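PDB 4YAC: C alpha-dehydrogenase from Sphingobium sp. SYK-6, which oxidises the C-alpha alcohol of lignin-derived beta-aryl ethers to a ketone with NAD+, as a short-chain dehydrogenase/reductase of the beta-aryl ether cleavage pathway. Local coordinates for residues Q22-A27 and D230-G235; V94-P99 and W108-D113; I139-S144 and G166-L171; I180-L185 and D245-L250. All blocks are in the same frame, centred on the assembly; numbering follows the deposited sequence.

Interaction 1: Q22-A27 and D230-G235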
# COMPACT_ATOMS: atom_id res chain seq x y z
N GLN A 22 -14.68 -19.07 2.63
CA GLN A 22 -13.88 -19.22 3.83
C GLN A 22 -14.75 -19.69 4.99
O GLN A 22 -14.39 -20.62 5.71
CB GLN A 22 -13.18 -17.90 4.17
CG GLN A 22 -12.12 -17.52 3.14
CD GLN A 22 -11.51 -16.14 3.37
OE1 GLN A 22 -11.91 -15.41 4.27
NE2 GLN A 22 -10.54 -15.79 2.53
N ALA A 23 -15.91 -19.07 5.16
CA ALA A 23 -16.84 -19.42 6.23
C ALA A 23 -17.26 -20.89 6.15
O ALA A 23 -17.29 -21.59 7.17
CB ALA A 23 -18.07 -18.52 6.18
N LYS A 24 -17.58 -21.36 4.95
CA LYS A 24 -18.03 -22.74 4.76
C LYS A 24 -16.97 -23.73 5.21
O LYS A 24 -17.26 -24.68 5.95
CB LYS A 24 -18.37 -23.00 3.29
CG LYS A 24 -19.68 -22.40 2.83
CD LYS A 24 -19.96 -22.77 1.38
CE LYS A 24 -21.24 -22.14 0.86
NZ LYS A 24 -21.49 -22.47 -0.57
N VAL A 25 -15.74 -23.52 4.76
CA VAL A 25 -14.64 -24.42 5.08
C VAL A 25 -14.33 -24.39 6.57
O VAL A 25 -14.06 -25.44 7.17
CB VAL A 25 -13.37 -24.05 4.28
CG1 VAL A 25 -12.16 -24.85 4.75
CG2 VAL A 25 -13.60 -24.27 2.79
N LEU A 26 -14.36 -23.21 7.18
CA LEU A 26 -14.05 -23.10 8.60
C LEU A 26 -15.15 -23.73 9.46
O LEU A 26 -14.86 -24.40 10.45
CB LEU A 26 -13.84 -21.63 8.98
CG LEU A 26 -12.63 -20.96 8.32
CD1 LEU A 26 -12.64 -19.46 8.58
CD2 LEU A 26 -11.33 -21.58 8.81
N ALA A 27 -16.41 -23.54 9.06
CA ALA A 27 -17.54 -24.06 9.82
C ALA A 27 -17.72 -25.57 9.66
O ALA A 27 -18.05 -26.28 10.61
CB ALA A 27 -18.82 -23.35 9.40
N ASP A 230 -12.40 -21.57 -7.25
CA ASP A 230 -13.61 -21.92 -6.51
C ASP A 230 -13.47 -21.43 -5.07
O ASP A 230 -12.44 -21.67 -4.44
CB ASP A 230 -13.86 -23.43 -6.54
CG ASP A 230 -15.22 -23.80 -6.00
OD1 ASP A 230 -15.32 -24.10 -4.79
OD2 ASP A 230 -16.20 -23.78 -6.77
N PRO A 231 -14.48 -20.71 -4.55
CA PRO A 231 -14.38 -20.14 -3.20
C PRO A 231 -14.09 -21.19 -2.13
O PRO A 231 -13.33 -20.92 -1.19
CB PRO A 231 -15.76 -19.51 -2.98
CG PRO A 231 -16.24 -19.19 -4.34
CD PRO A 231 -15.72 -20.28 -5.23
N VAL A 232 -14.67 -22.38 -2.26
CA VAL A 232 -14.42 -23.43 -1.29
C VAL A 232 -12.97 -23.89 -1.42
O VAL A 232 -12.29 -24.09 -0.42
CB VAL A 232 -15.39 -24.62 -1.48
CG1 VAL A 232 -14.89 -25.87 -0.77
CG2 VAL A 232 -16.77 -24.23 -0.95
N ASP A 233 -12.49 -24.04 -2.66
CA ASP A 233 -11.10 -24.43 -2.89
C ASP A 233 -10.14 -23.41 -2.27
O ASP A 233 -9.19 -23.78 -1.59
CB ASP A 233 -10.81 -24.58 -4.38
CG ASP A 233 -11.46 -25.81 -4.99
OD1 ASP A 233 -11.93 -26.68 -4.23
OD2 ASP A 233 -11.49 -25.91 -6.23
N LEU A 234 -10.39 -22.12 -2.51
CA LEU A 234 -9.55 -21.08 -1.94
C LEU A 234 -9.70 -21.06 -0.43
O LEU A 234 -8.78 -20.68 0.29
CB LEU A 234 -9.90 -19.70 -2.52
CG LEU A 234 -8.84 -18.85 -3.23
CD1 LEU A 234 -9.13 -17.38 -2.98
CD2 LEU A 234 -7.40 -19.16 -2.84
N GLY A 235 -10.87 -21.46 0.06
CA GLY A 235 -11.11 -21.55 1.48
C GLY A 235 -10.20 -22.59 2.12
O GLY A 235 -9.73 -22.41 3.24
O HOH W 1 -10.20 -17.93 0.73
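V25 meets the opening turn of helix 231-243 with both of its methyls: CG2 lies 3.5 Å from the carbonyl oxygen of V232, and CG1 lies 3.8 Å from G235 O. At this end the two helices close up, with Q22 CA and G235 CA only 4.3 Å apart. G235 has no side chain, and its backbone lies directly against V25 and Q22; over the short segments the axes approach to 8.0 Å and cross at -55°. Further out the fit is looser. V232 turns CG1 to V25 CG2 at 4.1 Å, while its CG2 meets CD of K24, a partly exposed residue whose chain is extended beyond CG and which makes a cation-pi contact with Y50. The amide of Q22 is held by other partners: OE1 bonds to T91 and NE2 gives a 2.8 Å hydrogen bond to a water, which in turn bonds weakly to L234 O. The side chain of Q22 is about 4 Å from that of V18, which binds NADH. No direct hydrogen bond joins the two segments, which implies that apolar fit at V25 and G235 holds the Rossmann-fold helix 17-28 against helix 231-243, with one water as the polar link.

Interaction 2: V94-P99 and W108-D113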
# COMPACT_ATOMS: atom_id res chain seq x y z
N VAL A 94 -14.58 -4.43 -2.01
CA VAL A 94 -15.34 -3.98 -3.16
C VAL A 94 -14.39 -3.50 -4.25
O VAL A 94 -13.21 -3.28 -4.00
CB VAL A 94 -16.31 -2.84 -2.80
CG1 VAL A 94 -17.29 -3.30 -1.74
CG2 VAL A 94 -15.54 -1.61 -2.32
N SER A 95 -14.92 -3.32 -5.46
CA SER A 95 -14.11 -2.82 -6.56
C SER A 95 -14.96 -2.18 -7.64
O SER A 95 -16.06 -2.64 -7.95
CB SER A 95 -13.28 -3.95 -7.16
OG SER A 95 -14.10 -4.97 -7.68
N GLN A 96 -14.43 -1.10 -8.20
CA GLN A 96 -14.98 -0.48 -9.40
C GLN A 96 -13.81 0.08 -10.18
O GLN A 96 -13.02 0.87 -9.66
CB GLN A 96 -16.00 0.60 -9.05
CG GLN A 96 -16.91 0.97 -10.21
CD GLN A 96 -18.29 1.40 -9.74
OE1 GLN A 96 -19.28 0.69 -9.93
NE2 GLN A 96 -18.37 2.58 -9.13
N PHE A 97 -13.70 -0.35 -11.43
CA PHE A 97 -12.57 -0.00 -12.28
C PHE A 97 -12.93 1.10 -13.27
O PHE A 97 -14.10 1.28 -13.60
CB PHE A 97 -12.08 -1.25 -13.03
CG PHE A 97 -11.76 -2.41 -12.14
CD1 PHE A 97 -11.03 -2.23 -10.98
CD2 PHE A 97 -12.22 -3.68 -12.45
CE1 PHE A 97 -10.74 -3.30 -10.16
CE2 PHE A 97 -11.94 -4.75 -11.63
CZ PHE A 97 -11.20 -4.56 -10.48
N GLY A 98 -11.92 1.83 -13.72
CA GLY A 98 -12.10 2.89 -14.70
C GLY A 98 -10.82 3.70 -14.83
O GLY A 98 -9.93 3.59 -13.99
N PRO A 99 -10.73 4.51 -15.89
CA PRO A 99 -9.55 5.38 -16.06
C PRO A 99 -9.35 6.23 -14.82
O PRO A 99 -10.32 6.78 -14.31
CB PRO A 99 -9.91 6.25 -17.26
CG PRO A 99 -11.01 5.53 -17.96
CD PRO A 99 -11.75 4.76 -16.92
N TRP A 108 -13.22 7.06 -4.82
CA TRP A 108 -12.09 6.85 -3.93
C TRP A 108 -12.54 6.51 -2.51
O TRP A 108 -12.09 5.52 -1.93
CB TRP A 108 -11.20 8.10 -3.89
CG TRP A 108 -10.14 8.15 -4.96
CD1 TRP A 108 -10.13 8.94 -6.08
CD2 TRP A 108 -8.92 7.41 -4.98
NE1 TRP A 108 -8.99 8.71 -6.80
CE2 TRP A 108 -8.22 7.78 -6.14
CE3 TRP A 108 -8.35 6.45 -4.13
CZ2 TRP A 108 -6.99 7.23 -6.48
CZ3 TRP A 108 -7.12 5.91 -4.48
CH2 TRP A 108 -6.46 6.30 -5.64
N ASP A 109 -13.42 7.33 -1.96
CA ASP A 109 -13.83 7.19 -0.56
C ASP A 109 -14.53 5.85 -0.30
O ASP A 109 -14.28 5.21 0.72
CB ASP A 109 -14.75 8.34 -0.15
CG ASP A 109 -14.03 9.67 -0.06
OD1 ASP A 109 -12.78 9.68 0.04
OD2 ASP A 109 -14.71 10.72 -0.09
N TRP A 110 -15.41 5.44 -1.20
CA TRP A 110 -16.12 4.17 -1.03
C TRP A 110 -15.15 3.00 -0.96
O TRP A 110 -15.19 2.21 -0.01
CB TRP A 110 -17.13 3.97 -2.17
CG TRP A 110 -17.73 2.60 -2.22
CD1 TRP A 110 -18.26 1.89 -1.18
CD2 TRP A 110 -17.88 1.79 -3.38
NE1 TRP A 110 -18.72 0.68 -1.62
CE2 TRP A 110 -18.50 0.59 -2.97
CE3 TRP A 110 -17.55 1.94 -4.73
CZ2 TRP A 110 -18.79 -0.44 -3.86
CZ3 TRP A 110 -17.84 0.92 -5.61
CH2 TRP A 110 -18.46 -0.25 -5.17
N GLN A 111 -14.26 2.89 -1.94
CA GLN A 111 -13.34 1.75 -1.98
C GLN A 111 -12.29 1.83 -0.88
O GLN A 111 -11.93 0.81 -0.29
CB GLN A 111 -12.68 1.66 -3.36
CG GLN A 111 -13.66 1.32 -4.47
CD GLN A 111 -12.99 1.13 -5.82
OE1 GLN A 111 -12.26 0.17 -6.03
NE2 GLN A 111 -13.24 2.06 -6.73
N MET A 112 -11.82 3.04 -0.58
CA MET A 112 -10.88 3.23 0.53
C MET A 112 -11.53 2.83 1.85
O MET A 112 -10.91 2.15 2.68
CB MET A 112 -10.42 4.69 0.61
CG MET A 112 -9.37 5.05 -0.42
SD MET A 112 -7.74 4.40 -0.02
CE MET A 112 -7.13 4.08 -1.66
N ASP A 113 -12.78 3.22 2.06
CA ASP A 113 -13.43 2.99 3.34
C ASP A 113 -13.64 1.49 3.59
O ASP A 113 -13.33 0.99 4.67
CB ASP A 113 -14.77 3.74 3.41
CG ASP A 113 -15.18 4.11 4.84
OD1 ASP A 113 -14.35 3.99 5.76
OD2 ASP A 113 -16.33 4.55 5.02
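V94 and W110 point tip to tip, the valine coming in over one face of the indole. V94 CG2 sits 4.0 Å from the centroid of the six-membered ring and 25° off its normal, a CH-pi contact displaced toward the rim, while V94 CB comes to 3.6 Å from W110 CZ2. A chi1 of 170° sets W110 CG anti to the backbone N, and chi2 then sets the turn of the ring. Q96 crosses the indole at about a right angle, its CB close to the ring plane at the CZ3 edge; Q96 is poorly ordered, so the position of its side chain is less certain. In this short-chain dehydrogenase the loop follows strand 87-90 of the Rossmann sheet and runs into helix 105-133, and V94 touches the bound NADH, so W110 backs a residue of the cofactor pocket. Beside the indole, the amide of Q111 grips the backbone of Q96 twice. NE2 donates to Q96 O at 3.2 Å, in the carbonyl plane and on a lone pair, although that oxygen is tilted 26° out of the glutamine's own amide plane. OE1 takes a weak bond from Q96 N at 3.3 Å. At the start of the segment, V94 N is hydrogen-bonded to OD1 of N115.

Interaction 3: I139-S144 and G166-L171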
# COMPACT_ATOMS: atom_id res chain seq x y z
N ILE A 139 -4.80 -13.66 12.52
CA ILE A 139 -5.40 -12.61 11.71
C ILE A 139 -5.12 -12.87 10.24
O ILE A 139 -3.97 -12.96 9.82
CB ILE A 139 -4.87 -11.22 12.10
CG1 ILE A 139 -5.19 -10.92 13.57
CG2 ILE A 139 -5.49 -10.14 11.21
CD1 ILE A 139 -4.42 -9.75 14.14
N LEU A 140 -6.19 -13.00 9.46
CA LEU A 140 -6.10 -13.11 8.01
C LEU A 140 -6.55 -11.82 7.38
O LEU A 140 -7.58 -11.26 7.75
CB LEU A 140 -6.97 -14.27 7.49
CG LEU A 140 -7.20 -14.34 5.97
CD1 LEU A 140 -5.94 -14.78 5.24
CD2 LEU A 140 -8.37 -15.25 5.64
N ILE A 141 -5.75 -11.35 6.43
CA ILE A 141 -6.14 -10.24 5.57
C ILE A 141 -6.17 -10.77 4.15
O ILE A 141 -5.19 -11.35 3.67
CB ILE A 141 -5.17 -9.05 5.69
CG1 ILE A 141 -5.38 -8.34 7.03
CG2 ILE A 141 -5.38 -8.04 4.55
CD1 ILE A 141 -4.30 -7.34 7.39
N THR A 142 -7.31 -10.60 3.49
CA THR A 142 -7.46 -10.96 2.08
C THR A 142 -7.28 -9.71 1.24
O THR A 142 -8.14 -8.83 1.23
CB THR A 142 -8.82 -11.60 1.78
OG1 THR A 142 -9.03 -12.73 2.65
CG2 THR A 142 -8.91 -12.06 0.33
N ALA A 143 -6.14 -9.64 0.56
CA ALA A 143 -5.86 -8.53 -0.33
C ALA A 143 -6.15 -8.97 -1.76
O ALA A 143 -7.31 -9.23 -2.10
CB ALA A 143 -4.41 -8.08 -0.18
N SER A 144 -5.12 -9.08 -2.59
CA SER A 144 -5.27 -9.35 -4.01
C SER A 144 -3.89 -9.36 -4.64
O SER A 144 -2.94 -8.83 -4.07
CB SER A 144 -6.16 -8.28 -4.67
OG SER A 144 -6.04 -8.30 -6.07
N GLY A 166 0.58 -3.61 3.26
CA GLY A 166 1.47 -2.94 4.19
C GLY A 166 1.06 -3.21 5.62
O GLY A 166 1.89 -3.50 6.49
N LEU A 167 -0.24 -3.12 5.87
CA LEU A 167 -0.78 -3.38 7.20
C LEU A 167 -0.48 -4.82 7.61
O LEU A 167 -0.09 -5.08 8.75
CB LEU A 167 -2.29 -3.13 7.24
CG LEU A 167 -2.99 -3.52 8.55
CD1 LEU A 167 -2.39 -2.79 9.74
CD2 LEU A 167 -4.48 -3.23 8.45
N ALA A 168 -0.65 -5.75 6.68
CA ALA A 168 -0.40 -7.16 6.96
C ALA A 168 1.07 -7.40 7.31
O ALA A 168 1.38 -8.09 8.28
CB ALA A 168 -0.80 -8.02 5.77
N GLU A 169 1.98 -6.83 6.51
CA GLU A 169 3.40 -7.01 6.77
C GLU A 169 3.80 -6.35 8.09
O GLU A 169 4.74 -6.78 8.75
CB GLU A 169 4.24 -6.44 5.61
CG GLU A 169 4.03 -7.18 4.30
CD GLU A 169 5.11 -6.87 3.28
OE1 GLU A 169 6.30 -7.13 3.57
OE2 GLU A 169 4.76 -6.36 2.19
N SER A 170 3.06 -5.31 8.47
CA SER A 170 3.29 -4.62 9.74
C SER A 170 2.84 -5.48 10.92
O SER A 170 3.54 -5.61 11.92
CB SER A 170 2.57 -3.28 9.77
OG SER A 170 3.17 -2.38 8.85
N LEU A 171 1.66 -6.08 10.80
CA LEU A 171 1.16 -7.02 11.80
C LEU A 171 2.14 -8.17 11.97
O LEU A 171 2.38 -8.65 13.08
CB LEU A 171 -0.21 -7.55 11.40
CG LEU A 171 -1.50 -7.07 12.09
CD1 LEU A 171 -1.34 -5.82 12.95
CD2 LEU A 171 -2.57 -6.83 11.04
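In I141, chi1 of -73° sets CG1 anti to the carbonyl carbon, and chi2 of 168° then extends CD1 toward helix 155-174. That one methyl reaches three residues of the helix. It lies 3.9 Å from A168 CB and equally close to A168 CA, so it rests on the backbone as well as on the small side chain; L167 CG is 4.2 Å away and L171 CD2 4.1 Å. The backbones are nearest here, with 6.7 Å between I141 CA and A168 CA, where the helix presents the small A168. Two residues earlier, on the same side of the strand, I139 CG2 touches L171 CD2 more distantly, at 4.4 Å, leaving L171 to bridge the two isoleucines. The contact is wholly apolar across the segments. Within the helix, S170 OG and S170 N both bond to G166 O, from opposite faces of its carbonyl plane. Strand and helix run nearly antiparallel, 160° apart, as befits the first half of a right-handed beta-alpha-beta crossover from strand 137-142 through helix 155-174 to strand 180-185. V119 of helix 105-133 touches both I141 and L167, and L184 of strand 180-185 packs on A168; L171 also packs on I100, and S170 on C158, of the second subunit.

Interaction 4: I180-L185 and D245-L250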
# COMPACT_ATOMS: atom_id res chain seq x y z
N ILE A 180 0.15 -14.36 18.12
CA ILE A 180 -0.90 -14.10 17.15
C ILE A 180 -0.33 -14.23 15.74
O ILE A 180 0.56 -13.47 15.35
CB ILE A 180 -1.53 -12.70 17.36
CG1 ILE A 180 -2.26 -12.64 18.70
CG2 ILE A 180 -2.50 -12.36 16.22
CD1 ILE A 180 -2.70 -11.25 19.11
N GLY A 181 -0.82 -15.22 15.00
CA GLY A 181 -0.36 -15.49 13.66
C GLY A 181 -0.98 -14.54 12.66
O GLY A 181 -2.06 -13.98 12.90
N VAL A 182 -0.31 -14.35 11.53
CA VAL A 182 -0.78 -13.45 10.49
C VAL A 182 -0.66 -14.13 9.13
O VAL A 182 0.37 -14.73 8.82
CB VAL A 182 0.02 -12.13 10.47
CG1 VAL A 182 -0.55 -11.18 9.43
CG2 VAL A 182 0.01 -11.47 11.84
N SER A 183 -1.72 -14.03 8.33
CA SER A 183 -1.72 -14.51 6.96
C SER A 183 -2.22 -13.45 6.00
O SER A 183 -3.17 -12.72 6.31
CB SER A 183 -2.58 -15.77 6.82
OG SER A 183 -2.04 -16.85 7.58
N LEU A 184 -1.58 -13.38 4.84
CA LEU A 184 -1.97 -12.48 3.77
C LEU A 184 -2.30 -13.28 2.52
O LEU A 184 -1.41 -13.83 1.87
CB LEU A 184 -0.87 -11.46 3.48
CG LEU A 184 -1.12 -10.47 2.34
CD1 LEU A 184 -2.31 -9.57 2.65
CD2 LEU A 184 0.14 -9.65 2.09
N LEU A 185 -3.59 -13.36 2.21
CA LEU A 185 -4.07 -14.04 1.01
C LEU A 185 -4.21 -13.05 -0.13
O LEU A 185 -4.84 -12.00 0.03
CB LEU A 185 -5.41 -14.72 1.28
CG LEU A 185 -6.12 -15.34 0.08
CD1 LEU A 185 -5.34 -16.52 -0.49
CD2 LEU A 185 -7.54 -15.75 0.46
N ASP A 245 0.36 -21.57 9.95
CA ASP A 245 0.83 -20.23 10.28
C ASP A 245 1.71 -19.66 9.17
O ASP A 245 2.83 -19.20 9.42
CB ASP A 245 1.59 -20.26 11.61
CG ASP A 245 1.82 -18.87 12.19
OD1 ASP A 245 1.20 -17.90 11.69
OD2 ASP A 245 2.60 -18.74 13.15
N ARG A 246 1.20 -19.71 7.94
CA ARG A 246 1.92 -19.18 6.78
C ARG A 246 1.50 -17.75 6.48
O ARG A 246 0.30 -17.44 6.47
CB ARG A 246 1.66 -20.05 5.55
CG ARG A 246 2.00 -21.50 5.76
CD ARG A 246 2.35 -22.17 4.45
NE ARG A 246 2.60 -23.60 4.63
CZ ARG A 246 1.70 -24.56 4.41
NH1 ARG A 246 0.49 -24.26 3.97
NH2 ARG A 246 2.03 -25.82 4.61
N PHE A 247 2.47 -16.88 6.24
CA PHE A 247 2.16 -15.49 5.97
C PHE A 247 1.80 -15.23 4.51
O PHE A 247 0.72 -14.73 4.22
CB PHE A 247 3.32 -14.58 6.35
CG PHE A 247 3.06 -13.14 6.06
CD1 PHE A 247 2.19 -12.42 6.86
CD2 PHE A 247 3.63 -12.51 4.97
CE1 PHE A 247 1.91 -11.09 6.59
CE2 PHE A 247 3.37 -11.19 4.69
CZ PHE A 247 2.51 -10.48 5.50
N TRP A 248 2.72 -15.56 3.61
CA TRP A 248 2.50 -15.35 2.18
C TRP A 248 1.62 -16.45 1.59
O TRP A 248 2.10 -17.55 1.32
CB TRP A 248 3.82 -15.30 1.41
CG TRP A 248 4.68 -14.12 1.72
CD1 TRP A 248 5.92 -14.13 2.29
CD2 TRP A 248 4.36 -12.74 1.47
NE1 TRP A 248 6.39 -12.85 2.41
CE2 TRP A 248 5.46 -11.98 1.92
CE3 TRP A 248 3.26 -12.08 0.91
CZ2 TRP A 248 5.49 -10.59 1.82
CZ3 TRP A 248 3.30 -10.70 0.82
CH2 TRP A 248 4.40 -9.97 1.28
N VAL A 249 0.34 -16.15 1.40
CA VAL A 249 -0.58 -17.09 0.77
C VAL A 249 -0.84 -16.62 -0.65
O VAL A 249 -1.80 -15.91 -0.93
CB VAL A 249 -1.90 -17.24 1.56
CG1 VAL A 249 -2.68 -18.44 1.06
CG2 VAL A 249 -1.62 -17.38 3.05
N LEU A 250 0.06 -17.04 -1.55
CA LEU A 250 0.06 -16.64 -2.95
C LEU A 250 0.08 -17.90 -3.81
O LEU A 250 1.12 -18.25 -4.37
CB LEU A 250 1.27 -15.76 -3.26
CG LEU A 250 1.68 -14.71 -2.22
CD1 LEU A 250 3.11 -14.26 -2.47
CD2 LEU A 250 0.75 -13.53 -2.25
O HOH W 2 2.78 -15.73 10.27
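Strand 180-185 and the short strand 248-249 run parallel, joined by L184 N to F247 O at 2.7 Å and by V249 N to L184 O at 2.9 Å, so L184 bonds through both its N and its O. S183 adds a side-chain bond: its OG, anti to the carbonyl carbon (chi1 -64°), donates to R246 O over 2.7 Å, the donor tilted 24° from the carbonyl plane, and also bonds to H138. F247 lies alongside V182, the two side chains pointing the same way, with V182 CG1 at the ring's edge 3.8 Å from CE1. L184 CB lies over one face of the same ring, offset to its rim, and L184 CD2 reaches W248 CZ3 at 3.6 Å. F247 CE2 stands over the centre of the W248 ring, 3.4 Å above its plane. On the other side of the sheet L185 CD1 meets V249 CG1 at 3.6 Å, close to helix 231-243. D245, just after that helix, completes a Schellman motif at its C-terminal end, and one water donates to D245 OD1 and to V182 O. W248 NE1 bonds to E265 of the second subunit. Polar backbone bonds thus fix the register of this last strand of the Rossmann sheet, while F247 and W248 pack against V182 and L184 and the indole N-H carries the contact into the dimer.

Overall arrangement
Interactions 3 and 4 lie side by side in one sheet, their centres 8 Å apart: strands 137-142 and 180-185 are neighbours, with probable hydrogen bonds of 2.8 Å from A143 N to L185 O and from I139 N to G181 O. Interaction 1 joins this core from the other side of the sheet, where Q22 NE2 comes to 3.7 Å from L185 CD2. Interaction 2 stands apart, its nearest atoms about 8 Å from interaction 3. It alone holds a residue of the cofactor pocket, V94, whose side chain is about 4 Å from the bound NADH; P231 of interaction 1 is about 7 Å from it. Interactions 2, 3 and 4 also touch the second subunit.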